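Local coordinates for transcriptional regulator, IclR family (Alicyclobacillus acidocaldarius subsp. acidocaldarius, PDB 5TJJ), which probably binds DNA and regulates transcription as a member of the IclR family, at residues G233-V236 against E237-V240; H95-A98 against A99-M103; A247-V250 against S251-G255; K168-T171 against P172-T176; V211-Q214 against Q215-D219. All blocks are in the same frame, centred on the assembly; numbering follows the deposited sequence.

Contact 1 of 5, residues G233-V236 against E237-V240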
loop_
_atom_site.group_PDB
_atom_site.type_symbol
_atom_site.label_atom_id
_atom_site.label_comp_id
_atom_site.label_asym_id
_atom_site.label_seq_id
_atom_site.Cartn_x
_atom_site.Cartn_y
_atom_site.Cartn_z
ATOM N N GLY A 233 -15.945 -13.392 -34.826
ATOM C CA GLY A 233 -14.624 -14.025 -34.889
ATOM C C GLY A 233 -13.711 -13.625 -33.761
ATOM O O GLY A 233 -13.525 -14.365 -32.787
ATOM N N GLU A 234 -13.199 -12.414 -33.846
ATOM C CA GLU A 234 -12.145 -11.996 -32.935
ATOM C C GLU A 234 -12.607 -11.578 -31.543
ATOM O O GLU A 234 -11.775 -11.406 -30.670
ATOM C CB GLU A 234 -11.309 -10.885 -33.583
ATOM C CG GLU A 234 -10.727 -11.277 -34.952
ATOM C CD GLU A 234 -9.522 -10.449 -35.394
ATOM O OE1 GLU A 234 -8.769 -9.937 -34.527
ATOM O OE2 GLU A 234 -9.319 -10.332 -36.628
ATOM N N ASP A 235 -13.914 -11.441 -31.325
ATOM C CA ASP A 235 -14.453 -10.863 -30.086
ATOM C C ASP A 235 -13.981 -11.541 -28.828
ATOM O O ASP A 235 -13.531 -10.879 -27.903
ATOM C CB ASP A 235 -15.983 -10.915 -30.060
ATOM C CG ASP A 235 -16.630 -9.891 -30.958
ATOM O OD1 ASP A 235 -16.070 -8.790 -31.151
ATOM O OD2 ASP A 235 -17.737 -10.192 -31.456
ATOM N N VAL A 236 -14.104 -12.857 -28.787
ATOM C CA VAL A 236 -13.751 -13.619 -27.595
ATOM C C VAL A 236 -12.252 -13.543 -27.374
ATOM O O VAL A 236 -11.808 -13.207 -26.284
ATOM C CB VAL A 236 -14.235 -15.089 -27.677
ATOM C CG1 VAL A 236 -13.766 -15.907 -26.468
ATOM C CG2 VAL A 236 -15.753 -15.121 -27.804
ATOM N N GLU A 237 -11.494 -13.828 -28.425
ATOM C CA GLU A 237 -10.039 -13.652 -28.442
ATOM C C GLU A 237 -9.647 -12.285 -27.875
ATOM O O GLU A 237 -8.768 -12.208 -27.038
ATOM C CB GLU A 237 -9.464 -13.841 -29.873
ATOM C CG GLU A 237 -7.986 -14.242 -29.926
ATOM C CD GLU A 237 -7.312 -14.034 -31.300
ATOM O OE1 GLU A 237 -6.060 -13.846 -31.333
ATOM O OE2 GLU A 237 -8.010 -14.057 -32.353
ATOM N N ARG A 238 -10.322 -11.222 -28.295
ATOM C CA ARG A 238 -9.958 -9.874 -27.859
ATOM C C ARG A 238 -10.220 -9.636 -26.381
ATOM O O ARG A 238 -9.447 -8.975 -25.703
ATOM C CB ARG A 238 -10.685 -8.807 -28.696
ATOM C CG ARG A 238 -10.117 -7.400 -28.538
ATOM C CD ARG A 238 -11.030 -6.315 -29.094
ATOM N NE ARG A 238 -11.065 -6.322 -30.563
ATOM C CZ ARG A 238 -12.089 -6.721 -31.332
ATOM N NH1 ARG A 238 -13.242 -7.153 -30.796
ATOM N NH2 ARG A 238 -11.960 -6.678 -32.661
ATOM N N ALA A 239 -11.307 -10.186 -25.875
ATOM C CA ALA A 239 -11.687 -9.986 -24.492
ATOM C C ALA A 239 -10.779 -10.759 -23.518
ATOM O O ALA A 239 -10.441 -10.284 -22.432
ATOM C CB ALA A 239 -13.133 -10.383 -24.328
ATOM N N VAL A 240 -10.384 -11.955 -23.918
ATOM C CA VAL A 240 -9.422 -12.758 -23.177
ATOM C C VAL A 240 -8.128 -11.977 -23.016
ATOM O O VAL A 240 -7.587 -11.899 -21.922
ATOM C CB VAL A 240 -9.153 -14.112 -23.884
ATOM C CG1 VAL A 240 -7.940 -14.846 -23.287
ATOM C CG2 VAL A 240 -10.393 -14.978 -23.781
#
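V236 O receives two backbone N-H groups from the following turn. V240 N points almost straight at it, with 3.0 Å between V240 N and V236 O and an N-H...O angle of 170°. A239 N adds a weak bond to V236 O, and is bonded as well to D235 O, at 3.1 Å from A239 N to that oxygen. R238 N lies 2.8 Å from E234 O. The bonds four residues apart are those of an alpha helix. D235 and R238 add a side-chain link one turn apart. D235 OD1 and R238 NH1 form a salt bridge at 3.3 Å, through the anti lone pair of the oxygen. The oxygen sits at the guanidinium edge, nearly in its plane, while the carboxylate is turned 58° from that plane. A bend at chi3 of R238 (-72°) swings its end back to D235. The other oxygen, D235 OD2, is bonded to Q232 N, just ahead in the chain. A leucine in place of R238 would probably leave D235 OD1 without its charged mate and the carboxylate held mainly through OD2. On another flank V236 CG1 and V240 CG2 make a loose apolar contact at 4.4 Å. Both segments lie in the first turns of helix 233-253. There R238 and A239 pack on H100 and T101 of helix 86-101, D235 and A239 touch M103, and V240 reaches Y193.

Contact 2 of 5, residues H95-A98 against A99-M103; sequences HQVA and AHTGM
T101 grips V97 O twice, one turn back along the helix. T101 N bonds to V97 O at 2.8 Å, and the hydroxyl T101 OG1 donates to V97 O at 2.7 Å. The two donors come from opposite faces of the carbonyl plane, the hydroxyl standing well above it. OG1 can reach because it takes the crowded position between the backbone N and the carbonyl carbon (chi1 64°). The methyl T101 CG2 is then left to touch V97 CG1, at 4.3 Å. The same hydroxyl oxygen also accepts M103 N, 3.2 Å from OG1 of T101, so the helix end and the exit chain share one group. A valine in place of T101 would keep a branched side chain but would probably cost M103 N this acceptor and V97 O its second donor. G102 leaves the helix with a positive phi (65°), and G102 N makes a weak bond to A98 O. The chain then turns so that M103 O comes 3.3 Å from A98 CA, a CA-H...O contact. In the next shell, V97 packs on L243 and S246 of helix 233-253. V97, T101 and M103 all touch C224 of strand 218-227. M103, modelled as selenomethionine, has an extended side chain that also meets T226. The bond from M103 N to T101 OG1 defines an ST turn. It marks the C-terminal end of helix 86-101, where the chain enters strand 104-110 of the six-stranded antiparallel sheet.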
loop_
_atom_site.group_PDB
_atom_site.type_symbol
_atom_site.label_atom_id
_atom_site.label_comp_id
_atom_site.label_asym_id
_atom_site.label_seq_id
_atom_site.Cartn_x
_atom_site.Cartn_y
_atom_site.Cartn_z
ATOM N N HIS A 95 -13.328 -0.416 -16.620
ATOM C CA HIS A 95 -13.799 0.539 -17.625
ATOM C C HIS A 95 -12.931 0.531 -18.866
ATOM O O HIS A 95 -13.459 0.682 -19.965
ATOM C CB HIS A 95 -13.916 1.953 -17.078
ATOM C CG HIS A 95 -15.090 2.151 -16.176
ATOM N ND1 HIS A 95 -15.066 1.824 -14.832
ATOM C CD2 HIS A 95 -16.323 2.652 -16.414
ATOM C CE1 HIS A 95 -16.231 2.118 -14.281
ATOM N NE2 HIS A 95 -17.012 2.623 -15.218
ATOM N N GLN A 96 -11.628 0.319 -18.709
ATOM C CA GLN A 96 -10.733 0.166 -19.880
ATOM C C GLN A 96 -11.099 -1.070 -20.713
ATOM O O GLN A 96 -11.080 -1.042 -21.944
ATOM C CB GLN A 96 -9.276 0.006 -19.466
ATOM C CG GLN A 96 -8.683 1.086 -18.566
ATOM C CD GLN A 96 -8.291 2.335 -19.310
ATOM O OE1 GLN A 96 -8.938 2.730 -20.288
ATOM N NE2 GLN A 96 -7.226 2.979 -18.845
ATOM N N VAL A 97 -11.396 -2.158 -20.015
ATOM C CA VAL A 97 -11.747 -3.437 -20.613
ATOM C C VAL A 97 -13.055 -3.319 -21.380
ATOM O O VAL A 97 -13.152 -3.793 -22.507
ATOM C CB VAL A 97 -11.882 -4.546 -19.536
ATOM C CG1 VAL A 97 -12.476 -5.810 -20.125
ATOM C CG2 VAL A 97 -10.530 -4.863 -18.923
ATOM N N ALA A 98 -14.048 -2.706 -20.736
ATOM C CA ALA A 98 -15.318 -2.395 -21.363
ATOM C C ALA A 98 -15.161 -1.524 -22.629
ATOM O O ALA A 98 -15.808 -1.796 -23.647
ATOM C CB ALA A 98 -16.238 -1.725 -20.366
ATOM N N ALA A 99 -14.275 -0.530 -22.567
ATOM C CA ALA A 99 -14.002 0.347 -23.698
ATOM C C ALA A 99 -13.337 -0.386 -24.847
ATOM O O ALA A 99 -13.706 -0.178 -25.972
ATOM C CB ALA A 99 -13.155 1.545 -23.271
ATOM N N HIS A 100 -12.357 -1.235 -24.552
ATOM C CA HIS A 100 -11.619 -1.981 -25.580
ATOM C C HIS A 100 -12.454 -3.119 -26.167
ATOM O O HIS A 100 -12.407 -3.341 -27.361
ATOM C CB HIS A 100 -10.305 -2.498 -24.997
ATOM C CG HIS A 100 -9.388 -3.130 -26.005
ATOM N ND1 HIS A 100 -9.179 -2.611 -27.271
ATOM C CD2 HIS A 100 -8.604 -4.234 -25.920
ATOM C CE1 HIS A 100 -8.320 -3.375 -27.925
ATOM N NE2 HIS A 100 -7.955 -4.365 -27.126
ATOM N N THR A 101 -13.250 -3.807 -25.338
ATOM C CA THR A 101 -14.109 -4.927 -25.801
ATOM C C THR A 101 -15.518 -4.569 -26.329
ATOM O O THR A 101 -16.085 -5.340 -27.095
ATOM C CB THR A 101 -14.280 -6.023 -24.722
ATOM O OG1 THR A 101 -14.964 -5.513 -23.580
ATOM C CG2 THR A 101 -12.939 -6.561 -24.299
ATOM N N GLY A 102 -16.084 -3.431 -25.914
ATOM C CA GLY A 102 -17.525 -3.155 -26.117
ATOM C C GLY A 102 -18.452 -4.105 -25.332
ATOM O O GLY A 102 -19.596 -4.309 -25.712
HETATM N N MSE A 103 -17.952 -4.683 -24.236
HETATM C CA MSE A 103 -18.697 -5.634 -23.402
HETATM C C MSE A 103 -18.851 -5.072 -22.031
HETATM O O MSE A 103 -18.108 -4.173 -21.619
HETATM C CB MSE A 103 -17.963 -6.965 -23.290
HETATM C CG MSE A 103 -17.879 -7.621 -24.663
HETATM SE SE MSE A 103 -16.924 -9.350 -24.607
HETATM C CE MSE A 103 -16.914 -9.819 -26.530
#

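Contact 3 of 5, residues A247-V250 against S251-G255; sequences AAKV and SAWSG
W253 carries its CG beside the backbone N (chi1 -50°), which folds the indole back over K249 and V250. K249 CB sits over the face of the six-membered ring, 4.2 Å from its centroid and 27° off the ring normal, a CH-pi contact. K249 O lies over the same face of the indole and is bonded to W253 N at 2.9 Å. V250 CG2 meets W253 CZ3 at 4.0 Å, the two side chains running at a slant. S251 and S254 each turn OG back beside their own backbone N. Each hydroxyl thereby reaches the carbonyl four residues earlier. S251 OG donates to A247 O at 2.7 Å, and S254 OG donates to V250 O at 2.7 Å. Both carbonyls also hold the backbone N of the same serine, which comes from the opposite face. The helix ends here in a Schellman motif. G255 is its C-prime residue, with a positive phi (86°), and G255 N bonds to A252 O at 3.0 Å while Y256 N reaches S251 O. S251 OG also takes F212 N from strand 204-212. V250, S251 and S254 pack on V211 of that strand. From the second subunit, D56 makes a weak hydrogen bond to W253 NE1, P71 packs on W253, and Y72 packs on A252.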
loop_
_atom_site.group_PDB
_atom_site.type_symbol
_atom_site.label_atom_id
_atom_site.label_comp_id
_atom_site.label_asym_id
_atom_site.label_seq_id
_atom_site.Cartn_x
_atom_site.Cartn_y
_atom_site.Cartn_z
ATOM N N ALA A 247 -5.978 -8.412 -15.520
ATOM C CA ALA A 247 -5.895 -9.295 -14.346
ATOM C C ALA A 247 -4.443 -9.416 -13.826
ATOM O O ALA A 247 -4.208 -9.491 -12.623
ATOM C CB ALA A 247 -6.491 -10.657 -14.654
ATOM N N ALA A 248 -3.488 -9.387 -14.746
ATOM C CA ALA A 248 -2.082 -9.323 -14.405
ATOM C C ALA A 248 -1.793 -8.099 -13.550
ATOM O O ALA A 248 -1.095 -8.213 -12.544
ATOM C CB ALA A 248 -1.222 -9.309 -15.668
ATOM N N LYS A 249 -2.324 -6.940 -13.938
ATOM C CA LYS A 249 -2.109 -5.699 -13.152
ATOM C C LYS A 249 -2.724 -5.745 -11.755
ATOM O O LYS A 249 -2.043 -5.523 -10.770
ATOM C CB LYS A 249 -2.626 -4.480 -13.904
ATOM C CG LYS A 249 -1.823 -4.155 -15.152
ATOM C CD LYS A 249 -2.502 -3.059 -15.951
ATOM C CE LYS A 249 -1.747 -2.798 -17.243
ATOM N NZ LYS A 249 -1.957 -1.410 -17.751
ATOM N N VAL A 250 -4.001 -6.090 -11.692
ATOM C CA VAL A 250 -4.728 -6.236 -10.435
ATOM C C VAL A 250 -4.131 -7.326 -9.531
ATOM O O VAL A 250 -4.117 -7.151 -8.321
ATOM C CB VAL A 250 -6.237 -6.503 -10.663
ATOM C CG1 VAL A 250 -7.016 -6.521 -9.343
ATOM C CG2 VAL A 250 -6.847 -5.425 -11.553
ATOM N N SER A 251 -3.657 -8.433 -10.121
ATOM C CA SER A 251 -2.872 -9.440 -9.384
ATOM C C SER A 251 -1.636 -8.824 -8.776
ATOM O O SER A 251 -1.439 -8.957 -7.581
ATOM C CB SER A 251 -2.490 -10.653 -10.245
ATOM O OG SER A 251 -3.672 -11.309 -10.692
ATOM N N ALA A 252 -0.849 -8.093 -9.549
ATOM C CA ALA A 252 0.283 -7.348 -8.941
ATOM C C ALA A 252 -0.188 -6.401 -7.781
ATOM O O ALA A 252 0.461 -6.332 -6.728
ATOM C CB ALA A 252 1.100 -6.590 -9.992
ATOM N N TRP A 253 -1.329 -5.723 -7.946
ATOM C CA TRP A 253 -1.831 -4.803 -6.889
ATOM C C TRP A 253 -2.399 -5.529 -5.652
ATOM O O TRP A 253 -2.493 -4.957 -4.566
ATOM C CB TRP A 253 -2.869 -3.840 -7.450
ATOM C CG TRP A 253 -2.421 -3.154 -8.711
ATOM C CD1 TRP A 253 -1.138 -2.939 -9.134
ATOM C CD2 TRP A 253 -3.261 -2.591 -9.695
ATOM N NE1 TRP A 253 -1.139 -2.291 -10.326
ATOM C CE2 TRP A 253 -2.434 -2.063 -10.696
ATOM C CE3 TRP A 253 -4.651 -2.486 -9.838
ATOM C CZ2 TRP A 253 -2.948 -1.415 -11.826
ATOM C CZ3 TRP A 253 -5.163 -1.848 -10.966
ATOM C CH2 TRP A 253 -4.305 -1.319 -11.943
ATOM N N SER A 254 -2.747 -6.800 -5.819
ATOM C CA SER A 254 -3.181 -7.629 -4.716
ATOM C C SER A 254 -1.988 -8.327 -4.092
ATOM O O SER A 254 -2.196 -9.219 -3.289
ATOM C CB SER A 254 -4.173 -8.692 -5.192
ATOM O OG SER A 254 -5.174 -8.148 -6.012
ATOM N N GLY A 255 -0.755 -7.954 -4.465
ATOM C CA GLY A 255 0.454 -8.557 -3.901
ATOM C C GLY A 255 0.971 -9.835 -4.543
ATOM O O GLY A 255 1.926 -10.420 -4.043
#

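Contact 4 of 5, residues K168-T171 against P172-T176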
loop_
_atom_site.group_PDB
_atom_site.type_symbol
_atom_site.label_atom_id
_atom_site.label_comp_id
_atom_site.label_asym_id
_atom_site.label_seq_id
_atom_site.Cartn_x
_atom_site.Cartn_y
_atom_site.Cartn_z
ATOM N N LYS A 168 -26.165 -27.599 -10.104
ATOM C CA LYS A 168 -27.561 -27.256 -10.370
ATOM C C LYS A 168 -27.703 -26.731 -11.792
ATOM O O LYS A 168 -26.972 -25.818 -12.197
ATOM C CB LYS A 168 -28.045 -26.211 -9.373
ATOM C CG LYS A 168 -29.552 -26.152 -9.254
ATOM C CD LYS A 168 -30.050 -24.719 -9.227
ATOM C CE LYS A 168 -31.545 -24.670 -8.934
ATOM N NZ LYS A 168 -32.042 -23.280 -9.107
ATOM N N ALA A 169 -28.645 -27.305 -12.535
ATOM C CA ALA A 169 -28.850 -26.990 -13.954
ATOM C C ALA A 169 -29.761 -25.770 -14.144
ATOM O O ALA A 169 -30.987 -25.905 -14.096
ATOM C CB ALA A 169 -29.434 -28.206 -14.677
ATOM N N TYR A 170 -29.172 -24.591 -14.377
ATOM C CA TYR A 170 -29.965 -23.366 -14.618
ATOM C C TYR A 170 -30.596 -23.313 -16.003
ATOM O O TYR A 170 -31.702 -22.798 -16.157
ATOM C CB TYR A 170 -29.140 -22.110 -14.392
ATOM C CG TYR A 170 -28.741 -21.923 -12.956
ATOM C CD1 TYR A 170 -29.616 -21.345 -12.036
ATOM C CD2 TYR A 170 -27.478 -22.331 -12.508
ATOM C CE1 TYR A 170 -29.246 -21.180 -10.710
ATOM C CE2 TYR A 170 -27.089 -22.172 -11.188
ATOM C CZ TYR A 170 -27.969 -21.598 -10.291
ATOM O OH TYR A 170 -27.566 -21.454 -8.986
ATOM N N THR A 171 -29.902 -23.830 -17.006
ATOM C CA THR A 171 -30.399 -23.798 -18.384
ATOM C C THR A 171 -30.112 -25.137 -19.049
ATOM O O THR A 171 -29.508 -25.998 -18.428
ATOM C CB THR A 171 -29.703 -22.683 -19.201
ATOM O OG1 THR A 171 -28.356 -23.078 -19.487
ATOM C CG2 THR A 171 -29.686 -21.334 -18.453
ATOM N N PRO A 172 -30.550 -25.325 -20.312
ATOM C CA PRO A 172 -30.136 -26.519 -21.081
ATOM C C PRO A 172 -28.642 -26.619 -21.435
ATOM O O PRO A 172 -28.195 -27.704 -21.843
ATOM C CB PRO A 172 -30.959 -26.410 -22.370
ATOM C CG PRO A 172 -32.167 -25.641 -21.969
ATOM C CD PRO A 172 -31.671 -24.629 -20.979
ATOM N N ASN A 173 -27.901 -25.507 -21.320
ATOM C CA ASN A 173 -26.460 -25.484 -21.595
ATOM C C ASN A 173 -25.613 -25.562 -20.348
ATOM O O ASN A 173 -24.393 -25.559 -20.464
ATOM C CB ASN A 173 -26.056 -24.198 -22.319
ATOM C CG ASN A 173 -26.886 -23.925 -23.554
ATOM O OD1 ASN A 173 -27.539 -24.808 -24.076
ATOM N ND2 ASN A 173 -26.852 -22.677 -24.029
ATOM N N SER A 174 -26.229 -25.582 -19.167
ATOM C CA SER A 174 -25.503 -25.829 -17.922
ATOM C C SER A 174 -24.728 -27.139 -17.976
ATOM O O SER A 174 -25.180 -28.134 -18.544
ATOM C CB SER A 174 -26.432 -25.856 -16.705
ATOM O OG SER A 174 -26.695 -24.553 -16.243
ATOM N N ILE A 175 -23.543 -27.110 -17.385
ATOM C CA ILE A 175 -22.695 -28.271 -17.307
ATOM C C ILE A 175 -23.064 -28.897 -15.986
ATOM O O ILE A 175 -22.883 -28.293 -14.926
ATOM C CB ILE A 175 -21.187 -27.929 -17.317
ATOM C CG1 ILE A 175 -20.831 -26.875 -18.390
ATOM C CG2 ILE A 175 -20.383 -29.207 -17.528
ATOM C CD1 ILE A 175 -21.352 -27.150 -19.791
ATOM N N THR A 176 -23.650 -30.076 -16.089
ATOM C CA THR A 176 -23.935 -30.961 -14.967
ATOM C C THR A 176 -23.233 -32.333 -15.039
ATOM O O THR A 176 -23.277 -33.075 -14.067
ATOM C CB THR A 176 -25.454 -31.200 -14.894
ATOM O OG1 THR A 176 -25.935 -31.678 -16.161
ATOM C CG2 THR A 176 -26.159 -29.895 -14.552
#
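T171 and S174 form the tight part of this loop, each with a hydroxyl turned into the bend. T171 OG1 stands between its backbone N and carbonyl carbon (chi1 73°), which sets it over the turn. N173 N bonds to T171 OG1 at 3.1 Å, and S174 N makes a weaker bond to the same oxygen. S174 OG instead accepts N-H groups from residues earlier in the chain, Y170 N at 3.1 Å and T171 N at 3.4 Å. Both bonds are weak, though the second is fairly straight (162°). The hydroxyl of each residue also has a firmer partner outside: T171 OG1 bonds to G198 O and S174 OG to E199 O. Residues T171 to S174 make a type I beta turn with P172 and N173 at its corners. Its closing bond, S174 N to T171 O, is weak, at 3.4 Å. The bond from N173 N to T171 OG1 adds an ST turn. N173 ND2 bonds to H197 O, so three side chains tie the turn to residues 197 to 199. The solvent side is looser. A169 CB meets T176 CG2 at 3.7 Å, and both residues are exposed. K168 CD lies over one face of the Y170 ring, 3.8 Å above its plane and near the rim. Beyond the turn I175 points away, packing on E180, Y181 and L184 of helix 178-191.

Contact 5 of 5, residues V211-Q214 against Q215-D219; sequences VFNQ and QNKVD
N213 and K217 are joined by hydrogen bonds in both directions. N213 N bonds to K217 O at 3.1 Å, and K217 N answers on the side-chain oxygen N213 OD1 at 3.2 Å, with an N-H...O angle of 161°. N213 OD1 also accepts Q215 N at 2.9 Å, a more bent bond. The two donors reach OD1 from opposite faces of the amide plane, so two backbone N-H groups fix the side-chain oxygen inside the turn. It can do this because CG lies between the backbone N and the carbonyl carbon (chi1 70°). The bond from Q215 N, two residues on, makes an Asx turn. N216 N bonds to N213 O at 2.9 Å and closes a type I beta turn from N213 to N216. N216 itself has a positive phi (58°), which lets the chain turn back. Weaker CA-H...O contacts follow where the two strands meet the turn. F212 CA meets K217 O at 3.3 Å, and V218 CA faces V211 O. One water bridges V211 O and D219 N, lying 2.7 Å from V211 O. The apolar contact is F212 CE1 against V218 CG2, at 3.6 Å. This turn ends the hairpin of strands 204-212 and 218-227. V211 packs on L220 and L222 of strand 218-227 and on helix 233-253, the F212 ring meets Y153 and Y256, and D219 is paired with R110 of strand 104-110.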
loop_
_atom_site.group_PDB
_atom_site.type_symbol
_atom_site.label_atom_id
_atom_site.label_comp_id
_atom_site.label_asym_id
_atom_site.label_seq_id
_atom_site.Cartn_x
_atom_site.Cartn_y
_atom_site.Cartn_z
ATOM N N VAL A 211 -7.867 -13.343 -10.708
ATOM C CA VAL A 211 -6.868 -12.423 -10.114
ATOM C C VAL A 211 -6.252 -13.139 -8.923
ATOM O O VAL A 211 -6.982 -13.584 -8.040
ATOM C CB VAL A 211 -7.515 -11.088 -9.650
ATOM C CG1 VAL A 211 -6.542 -10.175 -8.924
ATOM C CG2 VAL A 211 -8.101 -10.371 -10.834
ATOM N N PHE A 212 -4.923 -13.246 -8.895
ATOM C CA PHE A 212 -4.237 -13.907 -7.788
ATOM C C PHE A 212 -3.752 -12.892 -6.768
ATOM O O PHE A 212 -3.458 -11.761 -7.117
ATOM C CB PHE A 212 -3.053 -14.715 -8.299
ATOM C CG PHE A 212 -3.414 -15.679 -9.388
ATOM C CD1 PHE A 212 -3.938 -16.941 -9.077
ATOM C CD2 PHE A 212 -3.215 -15.342 -10.732
ATOM C CE1 PHE A 212 -4.279 -17.829 -10.085
ATOM C CE2 PHE A 212 -3.549 -16.244 -11.743
ATOM C CZ PHE A 212 -4.095 -17.479 -11.415
ATOM N N ASN A 213 -3.647 -13.304 -5.514
ATOM C CA ASN A 213 -3.145 -12.433 -4.443
ATOM C C ASN A 213 -1.790 -12.930 -3.943
ATOM O O ASN A 213 -1.153 -13.776 -4.594
ATOM C CB ASN A 213 -4.187 -12.318 -3.320
ATOM C CG ASN A 213 -4.355 -13.588 -2.539
ATOM O OD1 ASN A 213 -3.546 -14.510 -2.602
ATOM N ND2 ASN A 213 -5.428 -13.650 -1.809
ATOM N N GLN A 214 -1.332 -12.405 -2.809
ATOM C CA GLN A 214 0.020 -12.716 -2.344
ATOM C C GLN A 214 0.216 -14.164 -1.847
ATOM O O GLN A 214 1.325 -14.633 -1.834
ATOM C CB GLN A 214 0.552 -11.660 -1.360
ATOM C CG GLN A 214 0.099 -11.748 0.080
ATOM C CD GLN A 214 -1.188 -10.996 0.321
ATOM O OE1 GLN A 214 -2.146 -11.094 -0.470
ATOM N NE2 GLN A 214 -1.223 -10.224 1.422
ATOM N N GLN A 215 -0.845 -14.881 -1.489
ATOM C CA GLN A 215 -0.734 -16.328 -1.235
ATOM C C GLN A 215 -1.057 -17.161 -2.468
ATOM O O GLN A 215 -1.307 -18.355 -2.349
ATOM C CB GLN A 215 -1.639 -16.756 -0.084
ATOM C CG GLN A 215 -1.415 -15.974 1.207
ATOM C CD GLN A 215 -2.414 -14.842 1.433
ATOM O OE1 GLN A 215 -3.243 -14.534 0.565
ATOM N NE2 GLN A 215 -2.339 -14.214 2.609
ATOM N N ASN A 216 -1.061 -16.535 -3.645
ATOM C CA ASN A 216 -1.400 -17.179 -4.905
ATOM C C ASN A 216 -2.782 -17.806 -4.947
ATOM O O ASN A 216 -2.995 -18.749 -5.683
ATOM C CB ASN A 216 -0.340 -18.221 -5.269
ATOM C CG ASN A 216 1.066 -17.679 -5.133
ATOM O OD1 ASN A 216 1.521 -16.937 -5.982
ATOM N ND2 ASN A 216 1.752 -18.028 -4.049
ATOM N N LYS A 217 -3.723 -17.285 -4.172
ATOM C CA LYS A 217 -5.096 -17.806 -4.169
ATOM C C LYS A 217 -5.933 -16.886 -5.056
ATOM O O LYS A 217 -5.482 -15.786 -5.364
ATOM C CB LYS A 217 -5.646 -17.843 -2.743
ATOM C CG LYS A 217 -4.840 -18.707 -1.772
ATOM C CD LYS A 217 -4.914 -20.197 -2.113
ATOM C CE LYS A 217 -4.570 -21.073 -0.907
ATOM N NZ LYS A 217 -3.283 -20.706 -0.235
ATOM N N VAL A 218 -7.123 -17.330 -5.472
ATOM C CA VAL A 218 -8.025 -16.500 -6.275
ATOM C C VAL A 218 -9.170 -15.959 -5.431
ATOM O O VAL A 218 -10.127 -16.676 -5.147
ATOM C CB VAL A 218 -8.601 -17.258 -7.469
ATOM C CG1 VAL A 218 -9.517 -16.353 -8.308
ATOM C CG2 VAL A 218 -7.478 -17.802 -8.336
ATOM N N ASP A 219 -9.054 -14.688 -5.037
ATOM C CA ASP A 219 -10.116 -13.965 -4.316
ATOM C C ASP A 219 -11.023 -13.116 -5.237
ATOM O O ASP A 219 -12.104 -12.707 -4.829
ATOM C CB ASP A 219 -9.498 -13.056 -3.245
ATOM C CG ASP A 219 -9.225 -13.783 -1.922
ATOM O OD1 ASP A 219 -9.808 -14.882 -1.671
ATOM O OD2 ASP A 219 -8.426 -13.223 -1.114
HETATM O O HOH W 1 -7.208 -12.359 -5.611
#

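Contacts 1 and 4 are on the surface, while contacts 2, 3 and 5 are partly buried. Contacts 1 and 3 lie near opposite ends of helix 233-253, with centres about 22 Å apart. Contact 1 is a charged helical turn; contact 3 pairs hydroxyls with carbonyls and meets the second subunit. Contact 2 ends the neighbouring helix 86-101 and packs against contact 1. Contacts 3 and 5 touch through a hydrogen bond, so the end of the long helix meets the hairpin. Contact 4 stands apart, its nearest atoms at least about 14 Å from any other contact. In contacts 2 and 3 hydroxyls donate to helix carbonyls, while in 4 and 5 side-chain oxygens accept backbone N-H groups round turns.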